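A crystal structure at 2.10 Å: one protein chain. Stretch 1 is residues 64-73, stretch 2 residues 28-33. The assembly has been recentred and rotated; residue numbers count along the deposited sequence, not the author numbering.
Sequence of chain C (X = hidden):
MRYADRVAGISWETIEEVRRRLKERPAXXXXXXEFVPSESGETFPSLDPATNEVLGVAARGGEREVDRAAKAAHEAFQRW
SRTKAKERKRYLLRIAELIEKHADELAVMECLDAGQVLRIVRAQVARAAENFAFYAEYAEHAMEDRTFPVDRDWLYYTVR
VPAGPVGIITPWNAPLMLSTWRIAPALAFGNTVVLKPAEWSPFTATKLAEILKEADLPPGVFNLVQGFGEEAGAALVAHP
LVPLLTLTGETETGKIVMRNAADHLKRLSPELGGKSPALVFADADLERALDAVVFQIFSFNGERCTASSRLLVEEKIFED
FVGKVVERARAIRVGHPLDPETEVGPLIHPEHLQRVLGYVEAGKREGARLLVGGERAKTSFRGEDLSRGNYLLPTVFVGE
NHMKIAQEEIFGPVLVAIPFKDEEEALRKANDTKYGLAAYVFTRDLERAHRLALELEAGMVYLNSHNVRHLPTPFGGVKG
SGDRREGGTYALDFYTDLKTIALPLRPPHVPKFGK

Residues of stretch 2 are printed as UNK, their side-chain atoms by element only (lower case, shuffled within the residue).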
# COMPACT_ATOMS: atom_id res chain seq x y z
N ARG C 64 16.85 -40.92 0.44
CA ARG C 64 18.19 -40.61 -0.06
C ARG C 64 18.21 -39.59 -1.19
O ARG C 64 19.05 -38.70 -1.21
CB ARG C 64 18.88 -41.90 -0.52
CG ARG C 64 19.58 -42.64 0.59
CD ARG C 64 20.26 -43.90 0.08
NE ARG C 64 21.31 -44.34 0.99
CZ ARG C 64 22.45 -43.69 1.19
NH1 ARG C 64 22.70 -42.56 0.54
NH2 ARG C 64 23.34 -44.16 2.05
N GLU C 65 17.29 -39.73 -2.14
CA GLU C 65 17.24 -38.78 -3.25
C GLU C 65 16.77 -37.43 -2.71
O GLU C 65 17.29 -36.37 -3.10
CB GLU C 65 16.31 -39.31 -4.35
CG GLU C 65 16.86 -40.54 -5.09
CD GLU C 65 16.85 -41.82 -4.26
OE1 GLU C 65 17.67 -42.72 -4.55
OE2 GLU C 65 16.01 -41.93 -3.33
N VAL C 66 15.81 -37.47 -1.80
CA VAL C 66 15.30 -36.24 -1.21
C VAL C 66 16.41 -35.54 -0.42
O VAL C 66 16.55 -34.31 -0.50
CB VAL C 66 14.10 -36.52 -0.28
CG1 VAL C 66 13.72 -35.27 0.52
CG2 VAL C 66 12.91 -36.98 -1.12
N ASP C 67 17.19 -36.31 0.33
CA ASP C 67 18.27 -35.73 1.12
C ASP C 67 19.27 -35.00 0.22
O ASP C 67 19.69 -33.88 0.51
CB ASP C 67 18.97 -36.82 1.95
CG ASP C 67 20.08 -36.26 2.83
OD1 ASP C 67 19.83 -35.31 3.59
OD2 ASP C 67 21.21 -36.78 2.76
N ARG C 68 19.64 -35.63 -0.89
CA ARG C 68 20.57 -35.02 -1.83
C ARG C 68 19.99 -33.75 -2.46
O ARG C 68 20.69 -32.76 -2.64
CB ARG C 68 20.95 -36.03 -2.92
CG ARG C 68 21.89 -37.13 -2.45
CD ARG C 68 21.90 -38.31 -3.42
NE ARG C 68 22.33 -37.93 -4.77
CZ ARG C 68 22.25 -38.72 -5.84
NH1 ARG C 68 21.76 -39.95 -5.72
NH2 ARG C 68 22.66 -38.28 -7.02
N ALA C 69 18.69 -33.79 -2.79
CA ALA C 69 18.03 -32.63 -3.40
C ALA C 69 17.96 -31.47 -2.41
O ALA C 69 18.24 -30.33 -2.78
CB ALA C 69 16.62 -33.01 -3.84
N ALA C 70 17.60 -31.76 -1.17
CA ALA C 70 17.50 -30.72 -0.14
C ALA C 70 18.87 -30.08 0.12
O ALA C 70 18.98 -28.87 0.25
CB ALA C 70 16.93 -31.32 1.15
N LYS C 71 19.90 -30.91 0.20
CA LYS C 71 21.25 -30.40 0.43
C LYS C 71 21.66 -29.50 -0.73
O LYS C 71 22.30 -28.47 -0.52
CB LYS C 71 22.25 -31.56 0.54
CG LYS C 71 22.29 -32.22 1.91
CD LYS C 71 23.19 -33.45 1.89
CE LYS C 71 23.54 -33.88 3.31
NZ LYS C 71 22.34 -33.87 4.18
N ALA C 72 21.27 -29.88 -1.94
CA ALA C 72 21.60 -29.09 -3.11
C ALA C 72 20.89 -27.73 -3.07
O ALA C 72 21.50 -26.69 -3.33
CB ALA C 72 21.23 -29.85 -4.39
N ALA C 73 19.60 -27.74 -2.74
CA ALA C 73 18.83 -26.50 -2.68
C ALA C 73 19.40 -25.62 -1.58
O ALA C 73 19.54 -24.41 -1.75
CB ALA C 73 17.36 -26.81 -2.39
N UNK C 28 13.80 -39.19 -15.04
CA UNK C 28 14.73 -39.15 -13.91
C UNK C 28 14.62 -37.93 -13.00
O UNK C 28 13.96 -36.94 -13.33
c UNK C 28 16.52 -40.46 -15.29
c UNK C 28 16.37 -41.73 -14.47
c UNK C 28 17.93 -40.33 -15.82
c UNK C 28 16.17 -39.25 -14.42
N UNK C 29 15.27 -38.01 -11.85
CA UNK C 29 15.30 -36.91 -10.91
C UNK C 29 16.30 -35.91 -11.46
O UNK C 29 17.10 -36.24 -12.33
n UNK C 29 14.71 -40.57 -8.18
c UNK C 29 15.73 -39.79 -8.66
c UNK C 29 13.58 -39.88 -8.22
c UNK C 29 15.82 -37.35 -9.53
c UNK C 29 15.19 -38.59 -8.99
n UNK C 29 13.84 -38.68 -8.71
N UNK C 30 16.25 -34.69 -10.96
CA UNK C 30 17.22 -33.68 -11.35
C UNK C 30 17.74 -33.17 -10.01
O UNK C 30 17.04 -32.48 -9.27
c UNK C 30 16.59 -32.52 -12.12
c UNK C 30 18.95 -29.59 -12.63
c UNK C 30 19.62 -29.97 -13.79
c UNK C 30 19.29 -31.17 -14.42
c UNK C 30 17.95 -30.41 -12.11
c UNK C 30 17.60 -31.61 -12.73
c UNK C 30 18.28 -31.98 -13.89
N UNK C 31 18.98 -33.55 -9.70
CA UNK C 31 19.59 -33.18 -8.43
C UNK C 31 20.97 -32.57 -8.63
O UNK C 31 21.77 -33.05 -9.42
c UNK C 31 18.27 -36.33 -6.59
c UNK C 31 19.69 -34.42 -7.53
c UNK C 31 18.29 -35.00 -7.31
c UNK C 31 20.36 -34.07 -6.21
N UNK C 32 21.23 -31.48 -7.91
CA UNK C 32 22.51 -30.80 -7.99
C UNK C 32 22.96 -30.60 -9.44
O UNK C 32 24.12 -30.85 -9.78
c UNK C 32 23.56 -31.58 -7.21
N UNK C 33 22.04 -30.16 -10.30
CA UNK C 33 22.39 -29.90 -11.69
C UNK C 33 22.52 -31.04 -12.68
O UNK C 33 23.03 -30.83 -13.77
O HOH W 1 23.32 -35.53 -8.08

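Position 28 carries four side-chain carbons and no other element. The chain forks at the second carbon, into two single-carbon arms. None of these atoms touches the helix. This is leucine. Leu 28 precedes the strand, and its side chain is out of reach of the helix.

Position 29 begins the strand. One carbon leads to a five-membered ring of three carbons and two nitrogens. Only an imidazole fits. The CA-to-CB bond points toward the helix, and a ring nitrogen touches the side chain of Glu 65. The residue is histidine. His 29 NE2 lies 3.8 Å from Glu 65 CG, which approaches the ring obliquely. The neighbour of the ring nitrogen is a carbon, so this is packing; the end of the Glu 65 side chain leads away. Both ring nitrogens of His 29 are hydrogen-bonded elsewhere in the structure.

Position 30 has one carbon followed by a ring of six carbons, with no hydroxyl. Its side chain is out of reach of the helix; even CB lies 8.3 Å from Ala 69 CB. This is phenylalanine.

Position 31 has four carbons, forked at the first, with one arm two carbons long. Its CA-to-CB bond points toward the helix, and its carbons pack on Glu 65, Arg 68 and Ala 69. That pattern is isoleucine. It has the largest covered area of the contact. Ile 31 CD1 sits 3.6 Å from Glu 65 O. Ile 31 CG2 lies 3.8 Å from Arg 68 C and 3.8 Å from Ala 69 N. Ile 31 CG1 is 4.3 Å from Ala 69 CB.

Position 32 has a single side-chain carbon. Its CB points sideways and meets Ala 72 CB at 4.0 Å. It is alanine. Ala 72 CB is also 3.9 Å from Ala 32 N.

Position 33 has no side-chain atoms and touches nothing on the helix. It is glycine. Phi and psi are 79° and 14°. A CB here would be jammed against the carbonyl O of Ala 32, so the backbone itself calls for Gly 33. The helix does not impose this choice.

The strand crosses the helix at 39°, with the axes 8.6 Å apart at closest approach. The backbones come close at two alanines of the helix: the CA atoms of Ala 69 and Ile 31 are 5.3 Å apart, as are those of Ala 72 and Ala 32. No direct hydrogen bond joins the stretches. One water bridges them, donating from its O to Ile 31 O at 3.2 Å and accepting from Arg 68 NH2 at 3.0 Å. The contact is otherwise packing, centred on Ile 31.

Stretch 2 28-33: LHFIAG
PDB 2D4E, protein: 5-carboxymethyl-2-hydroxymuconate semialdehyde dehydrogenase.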